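GCN5-related N-acetyltransferase (Exiguobacterium sibiricum 255-15, PDB 3GY9) binds coenzyme A and, as a GCN5-related N-acetyltransferase family member, probably transfers an acyl group from acyl-coenzyme A to a substrate that is unknown. Local coordinates at residues Thr5-Asn10 and Val53-Thr58; Gly77-Val82 and Leu112-Glu117; Glu104-Tyr109 and Leu140-Phe145. All coordinates share one frame; numbering follows the deposited sequence. Where two conformers were deposited one is given.

Contact 1: Thr5-Asn10 and Val53-Thr58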
loop_
_atom_site.group_PDB
_atom_site.type_symbol
_atom_site.label_atom_id
_atom_site.label_comp_id
_atom_site.label_asym_id
_atom_site.label_seq_id
_atom_site.Cartn_x
_atom_site.Cartn_y
_atom_site.Cartn_z
ATOM N N THR A 5 3.131 11.469 -9.331
ATOM C CA THR A 5 2.314 10.601 -10.161
ATOM C C THR A 5 2.349 9.213 -9.515
ATOM O O THR A 5 3.384 8.779 -9.028
ATOM C CB THR A 5 2.857 10.556 -11.589
ATOM O OG1 THR A 5 4.194 10.048 -11.577
ATOM C CG2 THR A 5 2.866 11.935 -12.194
ATOM N N ILE A 6 1.206 8.538 -9.469
ATOM C CA ILE A 6 1.149 7.195 -8.928
ATOM C C ILE A 6 1.057 6.247 -10.122
ATOM O O ILE A 6 0.114 6.343 -10.926
ATOM C CB ILE A 6 -0.078 6.963 -8.017
ATOM C CG1 ILE A 6 -0.222 8.028 -6.915
ATOM C CG2 ILE A 6 -0.019 5.564 -7.409
ATOM C CD1 ILE A 6 0.836 8.018 -5.876
ATOM N N GLU A 7 2.013 5.329 -10.216
ATOM C CA GLU A 7 2.141 4.427 -11.354
ATOM C C GLU A 7 2.048 2.973 -10.891
ATOM O O GLU A 7 2.555 2.645 -9.826
ATOM C CB GLU A 7 3.498 4.657 -12.046
ATOM C CG GLU A 7 3.889 3.533 -12.983
ATOM C CD GLU A 7 5.009 3.871 -13.923
ATOM O OE1 GLU A 7 4.753 3.885 -15.144
ATOM O OE2 GLU A 7 6.136 4.109 -13.449
ATOM N N ARG A 8 1.446 2.112 -11.709
ATOM C CA ARG A 8 1.482 0.663 -11.503
ATOM C C ARG A 8 2.847 0.102 -11.869
ATOM O O ARG A 8 3.406 0.436 -12.922
ATOM C CB ARG A 8 0.443 0.012 -12.409
ATOM C CG ARG A 8 0.231 -1.476 -12.266
ATOM C CD ARG A 8 -0.816 -1.944 -13.291
ATOM N NE ARG A 8 -1.960 -1.062 -13.222
ATOM C CZ ARG A 8 -2.937 -1.157 -12.313
ATOM N NH1 ARG A 8 -3.023 -2.208 -11.495
ATOM N NH2 ARG A 8 -3.868 -0.227 -12.281
ATOM N N VAL A 9 3.376 -0.764 -11.014
ATOM C CA VAL A 9 4.643 -1.405 -11.258
ATOM C C VAL A 9 4.380 -2.635 -12.099
ATOM O O VAL A 9 3.791 -3.601 -11.617
ATOM C CB VAL A 9 5.333 -1.802 -9.939
ATOM C CG1 VAL A 9 6.598 -2.590 -10.193
ATOM C CG2 VAL A 9 5.615 -0.575 -9.122
ATOM N N ASN A 10 4.794 -2.579 -13.358
ATOM C CA ASN A 10 4.791 -3.740 -14.232
ATOM C C ASN A 10 6.197 -4.289 -14.451
ATOM O O ASN A 10 6.348 -5.416 -14.917
ATOM C CB ASN A 10 4.167 -3.395 -15.583
ATOM C CG ASN A 10 2.723 -2.982 -15.468
ATOM O OD1 ASN A 10 2.340 -1.927 -15.958
ATOM N ND2 ASN A 10 1.913 -3.804 -14.799
ATOM N N VAL A 53 3.900 2.727 -7.277
ATOM C CA VAL A 53 4.910 3.652 -6.788
ATOM C C VAL A 53 4.460 5.081 -7.029
ATOM O O VAL A 53 3.759 5.354 -8.021
ATOM C CB VAL A 53 6.302 3.471 -7.467
ATOM C CG1 VAL A 53 6.986 2.253 -6.903
ATOM C CG2 VAL A 53 6.186 3.427 -8.974
ATOM N N ALA A 54 4.890 5.971 -6.133
ATOM C CA ALA A 54 4.698 7.410 -6.312
ATOM C C ALA A 54 6.021 7.952 -6.830
ATOM O O ALA A 54 7.058 7.726 -6.221
ATOM C CB ALA A 54 4.344 8.065 -5.018
ATOM N N LEU A 55 5.961 8.629 -7.969
ATOM C CA LEU A 55 7.120 9.217 -8.596
ATOM C C LEU A 55 7.078 10.721 -8.484
ATOM O O LEU A 55 6.051 11.354 -8.765
ATOM C CB LEU A 55 7.180 8.848 -10.065
ATOM C CG LEU A 55 7.331 7.367 -10.366
ATOM C CD1 LEU A 55 7.362 7.186 -11.852
ATOM C CD2 LEU A 55 8.590 6.771 -9.761
ATOM N N SER A 56 8.219 11.298 -8.130
ATOM C CA SER A 56 8.367 12.743 -8.098
ATOM C C SER A 56 8.376 13.353 -9.502
ATOM O O SER A 56 8.413 12.646 -10.504
ATOM C CB SER A 56 9.661 13.122 -7.392
ATOM O OG SER A 56 10.778 12.964 -8.266
ATOM N N THR A 57 8.397 14.680 -9.573
ATOM C CA THR A 57 8.483 15.385 -10.855
ATOM C C THR A 57 9.817 15.135 -11.561
ATOM O O THR A 57 9.959 15.432 -12.747
ATOM C CB THR A 57 8.281 16.896 -10.689
ATOM O OG1 THR A 57 9.229 17.410 -9.748
ATOM C CG2 THR A 57 6.855 17.189 -10.218
ATOM N N THR A 58 10.790 14.604 -10.821
ATOM C CA THR A 58 12.094 14.244 -11.385
ATOM C C THR A 58 12.280 12.728 -11.452
ATOM O O THR A 58 13.421 12.252 -11.546
ATOM C CB THR A 58 13.232 14.892 -10.614
ATOM O OG1 THR A 58 13.143 14.511 -9.232
ATOM C CG2 THR A 58 13.176 16.387 -10.734
HETATM O O HOH W 1 5.976 12.233 -11.842
#
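I6 and A54 meet across two antiparallel strands as a non-hydrogen-bonded pair, the tip of the isoleucine bending over to the alanine so that I6 CD1 lies 3.6 Å from A54 CB. This reach comes from two successive turns: chi1 (-52°) sets CG1 beside the backbone N, and chi2 (-67°) turns CD1 back across to the partner strand. A small residue suits position 54, because the isoleucine tip takes up the room beside its methyl. The pairs before and after it, T5 with L55 and E7 with V53, are hydrogen-bonded, each with two backbone bonds; L55 N to T5 O, for example, spans 2.8 Å. Their side chains stand on the other face of the sheet. There T5 OG1 sits between the backbone N and the carbonyl carbon (chi1 60°), which brings it to 3.6 Å from L55 CB. The same hydroxyl is 2.8 Å from a water that donates to S56 O, a fitting role for threonine at an exposed strand start. E7 has a second conformer, so the contact of its OE2 with L55 CD1 (3.7 Å) and its bond to Y15 OH hold for one copy only. V9 and V53 cross at about a right angle, with V9 CG2 packed 3.8 Å from V53 CG1; these compact branched side chains are buried together against Y15. Farther on, S56 OG accepts from T58 N at 3.0 Å, an ST turn in the connection to strand 61-69. Strand 5-8 is an outermost strand of the sheet, whereas A54 also bonds through its backbone to strand 61-69. Helix 93-105 lies over the I6 and A54 face, placing L97 and K100 on the isoleucine and I93 on the alanine.

Contact 2: Gly77-Val82 and Leu112-Glu117. With SO4 (sulfate ion), chain E; SO4 (sulfate ion), chain F.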
loop_
_atom_site.group_PDB
_atom_site.type_symbol
_atom_site.label_atom_id
_atom_site.label_comp_id
_atom_site.label_asym_id
_atom_site.label_seq_id
_atom_site.Cartn_x
_atom_site.Cartn_y
_atom_site.Cartn_z
ATOM N N GLY A 77 -9.021 -8.572 0.498
ATOM C CA GLY A 77 -7.704 -8.176 0.018
ATOM C C GLY A 77 -6.897 -7.580 1.150
ATOM O O GLY A 77 -7.446 -7.044 2.097
ATOM N N ARG A 78 -5.580 -7.702 1.038
ATOM C CA ARG A 78 -4.648 -7.160 2.005
ATOM C C ARG A 78 -3.861 -6.036 1.354
ATOM O O ARG A 78 -3.292 -6.236 0.265
ATOM C CB ARG A 78 -3.675 -8.252 2.447
ATOM C CG ARG A 78 -2.811 -7.795 3.596
ATOM C CD ARG A 78 -1.810 -8.876 3.974
ATOM N NE ARG A 78 -1.117 -8.562 5.230
ATOM C CZ ARG A 78 -1.511 -8.991 6.431
ATOM N NH1 ARG A 78 -2.614 -9.698 6.596
ATOM N NH2 ARG A 78 -0.823 -8.638 7.500
ATOM N N ILE A 79 -3.851 -4.857 1.983
ATOM C CA ILE A 79 -3.025 -3.749 1.548
ATOM C C ILE A 79 -1.623 -3.951 2.115
ATOM O O ILE A 79 -1.477 -4.165 3.306
ATOM C CB ILE A 79 -3.643 -2.415 1.989
ATOM C CG1 ILE A 79 -4.984 -2.225 1.248
ATOM C CG2 ILE A 79 -2.679 -1.256 1.740
ATOM C CD1 ILE A 79 -5.816 -1.055 1.750
ATOM N N ARG A 80 -0.617 -3.957 1.232
ATOM C CA ARG A 80 0.723 -4.376 1.607
ATOM C C ARG A 80 1.785 -3.403 1.212
ATOM O O ARG A 80 1.706 -2.748 0.182
ATOM C CB ARG A 80 1.058 -5.696 0.925
ATOM C CG ARG A 80 0.032 -6.789 1.218
ATOM C CD ARG A 80 0.625 -8.181 1.051
ATOM N NE ARG A 80 1.645 -8.466 2.046
ATOM C CZ ARG A 80 2.488 -9.492 2.001
ATOM N NH1 ARG A 80 2.473 -10.353 0.999
ATOM N NH2 ARG A 80 3.396 -9.620 2.948
ATOM N N HIS A 81 2.826 -3.375 2.034
ATOM C CA HIS A 81 4.090 -2.728 1.690
ATOM C C HIS A 81 3.983 -1.237 1.471
ATOM O O HIS A 81 4.677 -0.676 0.633
ATOM C CB HIS A 81 4.746 -3.390 0.468
ATOM C CG HIS A 81 4.833 -4.884 0.550
ATOM N ND1 HIS A 81 5.454 -5.545 1.586
ATOM C CD2 HIS A 81 4.377 -5.846 -0.290
ATOM C CE1 HIS A 81 5.396 -6.850 1.366
ATOM N NE2 HIS A 81 4.722 -7.055 0.245
ATOM N N VAL A 82 3.133 -0.561 2.229
ATOM C CA VAL A 82 2.966 0.877 2.084
ATOM C C VAL A 82 4.060 1.595 2.850
ATOM O O VAL A 82 4.213 1.407 4.048
ATOM C CB VAL A 82 1.601 1.324 2.648
ATOM C CG1 VAL A 82 1.529 2.846 2.717
ATOM C CG2 VAL A 82 0.478 0.748 1.803
ATOM N N LEU A 112 -11.124 -4.963 2.786
ATOM C CA LEU A 112 -9.666 -4.768 2.769
ATOM C C LEU A 112 -9.130 -4.707 4.178
ATOM O O LEU A 112 -9.743 -4.096 5.054
ATOM C CB LEU A 112 -9.273 -3.482 2.050
ATOM C CG LEU A 112 -9.701 -3.408 0.585
ATOM C CD1 LEU A 112 -9.329 -2.054 0.018
ATOM C CD2 LEU A 112 -9.076 -4.525 -0.260
ATOM N N VAL A 113 -7.993 -5.372 4.380
ATOM C CA VAL A 113 -7.355 -5.431 5.681
ATOM C C VAL A 113 -5.889 -5.078 5.561
ATOM O O VAL A 113 -5.317 -5.146 4.489
ATOM C CB VAL A 113 -7.502 -6.819 6.327
ATOM C CG1 VAL A 113 -8.983 -7.196 6.415
ATOM C CG2 VAL A 113 -6.713 -7.891 5.590
ATOM N N LEU A 114 -5.284 -4.718 6.683
ATOM C CA LEU A 114 -3.852 -4.391 6.705
ATOM C C LEU A 114 -3.330 -4.499 8.130
ATOM O O LEU A 114 -4.101 -4.523 9.093
ATOM C CB LEU A 114 -3.576 -3.002 6.117
ATOM C CG LEU A 114 -4.231 -1.813 6.836
ATOM C CD1 LEU A 114 -3.326 -1.225 7.916
ATOM C CD2 LEU A 114 -4.636 -0.734 5.836
ATOM N N TYR A 115 -2.001 -4.546 8.222
ATOM C CA TYR A 115 -1.308 -4.549 9.505
ATOM C C TYR A 115 -0.393 -3.342 9.573
ATOM O O TYR A 115 0.587 -3.273 8.842
ATOM C CB TYR A 115 -0.513 -5.837 9.668
ATOM C CG TYR A 115 0.103 -5.979 11.039
ATOM C CD1 TYR A 115 1.337 -5.426 11.323
ATOM C CD2 TYR A 115 -0.563 -6.656 12.043
ATOM C CE1 TYR A 115 1.902 -5.547 12.581
ATOM C CE2 TYR A 115 -0.002 -6.791 13.310
ATOM C CZ TYR A 115 1.230 -6.225 13.564
ATOM O OH TYR A 115 1.793 -6.356 14.812
ATOM N N SER A 116 -0.718 -2.387 10.446
ATOM C CA SER A 116 0.135 -1.227 10.674
ATOM C C SER A 116 0.206 -0.927 12.153
ATOM O O SER A 116 -0.799 -0.557 12.756
ATOM C CB SER A 116 -0.407 -0.005 9.951
ATOM O OG SER A 116 0.464 1.105 10.153
ATOM N N GLU A 117 1.393 -1.085 12.730
ATOM C CA GLU A 117 1.603 -0.760 14.135
ATOM C C GLU A 117 1.825 0.727 14.367
ATOM O O GLU A 117 1.646 1.207 15.484
ATOM C CB GLU A 117 2.800 -1.537 14.688
ATOM C CG GLU A 117 2.507 -3.009 14.889
ATOM C CD GLU A 117 3.754 -3.848 15.140
ATOM O OE1 GLU A 117 4.856 -3.478 14.664
ATOM O OE2 GLU A 117 3.618 -4.899 15.800
HETATM S S SO4 E . 2.607 -6.045 4.817
HETATM O O1 SO4 E . 3.110 -4.707 4.493
HETATM O O2 SO4 E . 3.672 -7.037 4.728
HETATM O O3 SO4 E . 1.521 -6.398 3.917
HETATM O O4 SO4 E . 2.058 -6.048 6.180
HETATM S S SO4 F . 6.518 -11.207 2.553
HETATM O O1 SO4 F . 6.390 -10.095 3.496
HETATM O O2 SO4 F . 7.004 -10.663 1.287
HETATM O O3 SO4 F . 5.220 -11.892 2.446
HETATM O O4 SO4 F . 7.509 -12.153 3.045
HETATM O O HOH W 2 -0.574 -4.943 5.768
#
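L112 starts the pairing beside G77, its CD2 packed so near the glycine CA that a side chain on G77 would be tight against it. The other branch, L112 CD1, meets I79 CD1 at 4.0 Å, the two side chains crossing at about a right angle. V113 turns both its N-H and its C=O to the neighbouring strand: V113 N bonds to G77 O at 2.9 Å, and V113 O accepts from I79 N. This parallel pairing joins the two strands of a beta-alpha-beta unit, as in the GNAT fold; apolar I79 and L112 suit the face buried under its connecting helix, 93-105. At L114 the regular pairing stops, and L114 CB rests 3.7 Å from I79 O. Beyond it a water takes the place of a direct strand bond, accepting from Y115 N at 2.9 Å and lying near I79 O and a sulfate. That sulfate, probably from the crystallisation liquor, is held by R80 NE and NH2 and by the backbone N of H81. Y115 lies alongside R78, pointing the same way, with ring and guanidinium planes 12° apart and Y115 CB 3.6 Å from R78 NH2; the guanidinium itself bonds to Q70 and K135 O. S116 OG turns to A119 N, and E117 OE2 accepts from Y115 OH, met from above the carboxylate plane.

Contact 3: Glu104-Tyr109 and Leu140-Phe145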
loop_
_atom_site.group_PDB
_atom_site.type_symbol
_atom_site.label_atom_id
_atom_site.label_comp_id
_atom_site.label_asym_id
_atom_site.label_seq_id
_atom_site.Cartn_x
_atom_site.Cartn_y
_atom_site.Cartn_z
ATOM N N GLU A 104 -9.287 0.724 -6.539
ATOM C CA GLU A 104 -9.070 -0.396 -7.437
ATOM C C GLU A 104 -9.342 -1.731 -6.746
ATOM O O GLU A 104 -9.975 -2.603 -7.330
ATOM C CB GLU A 104 -7.654 -0.384 -7.999
ATOM C CG GLU A 104 -7.395 -1.487 -9.006
ATOM C CD GLU A 104 -6.046 -1.381 -9.652
ATOM O OE1 GLU A 104 -5.785 -0.342 -10.301
ATOM O OE2 GLU A 104 -5.252 -2.336 -9.514
ATOM N N ALA A 105 -8.856 -1.907 -5.521
ATOM C CA ALA A 105 -8.959 -3.184 -4.861
ATOM C C ALA A 105 -10.394 -3.566 -4.582
ATOM O O ALA A 105 -10.737 -4.749 -4.584
ATOM C CB ALA A 105 -8.150 -3.178 -3.567
ATOM N N PHE A 106 -11.233 -2.572 -4.328
ATOM C CA PHE A 106 -12.655 -2.845 -4.079
ATOM C C PHE A 106 -13.422 -3.297 -5.330
ATOM O O PHE A 106 -14.591 -3.647 -5.239
ATOM C CB PHE A 106 -13.349 -1.644 -3.399
ATOM C CG PHE A 106 -13.165 -1.603 -1.898
ATOM C CD1 PHE A 106 -13.469 -2.713 -1.103
ATOM C CD2 PHE A 106 -12.693 -0.461 -1.263
ATOM C CE1 PHE A 106 -13.317 -2.674 0.271
ATOM C CE2 PHE A 106 -12.549 -0.428 0.122
ATOM C CZ PHE A 106 -12.840 -1.535 0.880
ATOM N N LEU A 107 -12.775 -3.308 -6.496
ATOM C CA LEU A 107 -13.373 -3.931 -7.679
ATOM C C LEU A 107 -13.299 -5.448 -7.596
ATOM O O LEU A 107 -14.070 -6.132 -8.264
ATOM C CB LEU A 107 -12.675 -3.476 -8.963
ATOM C CG LEU A 107 -12.806 -2.000 -9.295
ATOM C CD1 LEU A 107 -11.854 -1.640 -10.433
ATOM C CD2 LEU A 107 -14.242 -1.622 -9.648
ATOM N N THR A 108 -12.376 -5.949 -6.780
ATOM C CA THR A 108 -12.129 -7.385 -6.631
ATOM C C THR A 108 -12.563 -7.934 -5.276
ATOM O O THR A 108 -13.053 -9.056 -5.228
ATOM C CB THR A 108 -10.640 -7.693 -6.852
ATOM O OG1 THR A 108 -10.291 -7.306 -8.178
ATOM C CG2 THR A 108 -10.358 -9.160 -6.714
ATOM N N TYR A 109 -12.423 -7.139 -4.208
ATOM C CA TYR A 109 -12.591 -7.593 -2.824
ATOM C C TYR A 109 -13.728 -6.845 -2.133
ATOM O O TYR A 109 -14.004 -5.689 -2.439
ATOM C CB TYR A 109 -11.287 -7.437 -2.020
ATOM C CG TYR A 109 -10.131 -8.184 -2.664
ATOM C CD1 TYR A 109 -10.049 -9.567 -2.594
ATOM C CD2 TYR A 109 -9.137 -7.506 -3.341
ATOM C CE1 TYR A 109 -8.985 -10.261 -3.175
ATOM C CE2 TYR A 109 -8.074 -8.182 -3.953
ATOM C CZ TYR A 109 -8.020 -9.566 -3.874
ATOM O OH TYR A 109 -7.001 -10.262 -4.496
ATOM N N LEU A 140 -11.740 -2.624 6.503
ATOM C CA LEU A 140 -12.755 -1.762 5.896
ATOM C C LEU A 140 -13.612 -2.576 4.943
ATOM O O LEU A 140 -13.068 -3.213 4.046
ATOM C CB LEU A 140 -12.086 -0.611 5.141
ATOM C CG LEU A 140 -12.992 0.350 4.361
ATOM C CD1 LEU A 140 -13.937 1.066 5.307
ATOM C CD2 LEU A 140 -12.143 1.334 3.550
ATOM N N ASP A 141 -14.928 -2.528 5.121
ATOM C CA ASP A 141 -15.864 -3.210 4.220
ATOM C C ASP A 141 -16.209 -2.336 3.019
ATOM O O ASP A 141 -16.308 -1.120 3.140
ATOM C CB ASP A 141 -17.167 -3.547 4.951
ATOM C CG ASP A 141 -17.006 -4.631 5.992
ATOM O OD1 ASP A 141 -16.073 -5.458 5.886
ATOM O OD2 ASP A 141 -17.851 -4.658 6.912
ATOM N N LYS A 142 -16.475 -2.968 1.879
ATOM C CA LYS A 142 -16.817 -2.223 0.669
ATOM C C LYS A 142 -18.070 -1.382 0.868
ATOM O O LYS A 142 -18.147 -0.266 0.379
ATOM C CB LYS A 142 -17.024 -3.170 -0.518
ATOM C CG LYS A 142 -17.206 -2.445 -1.852
ATOM C CD LYS A 142 -17.288 -3.393 -3.047
ATOM C CE LYS A 142 -18.552 -4.220 -3.056
ATOM N NZ LYS A 142 -18.825 -4.803 -4.414
ATOM N N THR A 143 -19.044 -1.917 1.591
ATOM C CA THR A 143 -20.284 -1.180 1.823
ATOM C C THR A 143 -19.997 0.136 2.546
ATOM O O THR A 143 -20.588 1.160 2.223
ATOM C CB THR A 143 -21.314 -2.018 2.597
ATOM O OG1 THR A 143 -20.707 -2.554 3.770
ATOM C CG2 THR A 143 -21.817 -3.169 1.744
ATOM N N ALA A 144 -19.050 0.127 3.483
ATOM C CA ALA A 144 -18.653 1.347 4.177
ATOM C C ALA A 144 -17.938 2.300 3.223
ATOM O O ALA A 144 -18.209 3.502 3.203
ATOM C CB ALA A 144 -17.768 1.020 5.360
ATOM N N PHE A 145 -17.029 1.750 2.432
ATOM C CA PHE A 145 -16.322 2.516 1.412
ATOM C C PHE A 145 -17.317 3.165 0.448
ATOM O O PHE A 145 -17.169 4.342 0.099
ATOM C CB PHE A 145 -15.368 1.579 0.655
ATOM C CG PHE A 145 -14.654 2.217 -0.504
ATOM C CD1 PHE A 145 -13.537 3.010 -0.298
ATOM C CD2 PHE A 145 -15.096 2.018 -1.815
ATOM C CE1 PHE A 145 -12.865 3.591 -1.370
ATOM C CE2 PHE A 145 -14.427 2.601 -2.885
ATOM C CZ PHE A 145 -13.317 3.387 -2.655
HETATM O O HOH W 3 -15.986 -6.657 -4.986
#
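Packing around one buried aromatic ring, F106, joins the chain at the end of helix 93-105 to the junction where strand 138-141 passes into helix 142-147. The F145 ring offers F106 one of its faces, with F106 CD2 3.4 Å from F145 CG and set toward the rim. The two rings are oblique, their planes 35° apart. At the far end of the F106 ring, L140 CD2 approaches F106 CE2 at 3.9 Å, while L140 O lies near the ring plane at the edge, 3.6 Å from F106 CZ. K142 slides past in the opposite direction: its CB touches F106 CD1 at 3.6 Å, and its CD continues to F106 O. A lysine suits this border, since its first methylenes, CB and CG, pack on the ring; a bend at chi3 (69°) turns CE off the line of the chain, and NZ beyond it makes a long, weak ion pair with D110. An alanine in place of F106 would probably open a gap beside L140 and the K142 methylenes and leave the F145 face without the ring that packs on it. With no direct hydrogen bond between the segments, the joint depends mainly on apolar and aromatic surface, with carbonyl oxygens L140 O and F106 O beside it and the charged end of K142 leading outward.

Overall arrangement
All three contacts belong to one mixed sheet and the elements packed on it. Contact 1 lies at the outer strand 5-8 and closes in sequence before the others open; its centre is about 20 Å from that of contact 2 and about 23 Å from that of contact 3. Contacts 2 and 3 alternate along the chain, with centres about 13 Å apart, and strands 111-114 and 138-141 are neighbours. L112 joins them, packing on both A105 and F106. Helix 93-105 is shared by all three, and its E104 forms a salt bridge with R8. Residues 93-95 at its start belong to the coenzyme A pocket, so the helix that packs on contacts 1 and 2 also helps form that pocket, while contact 3 lies toward its other end.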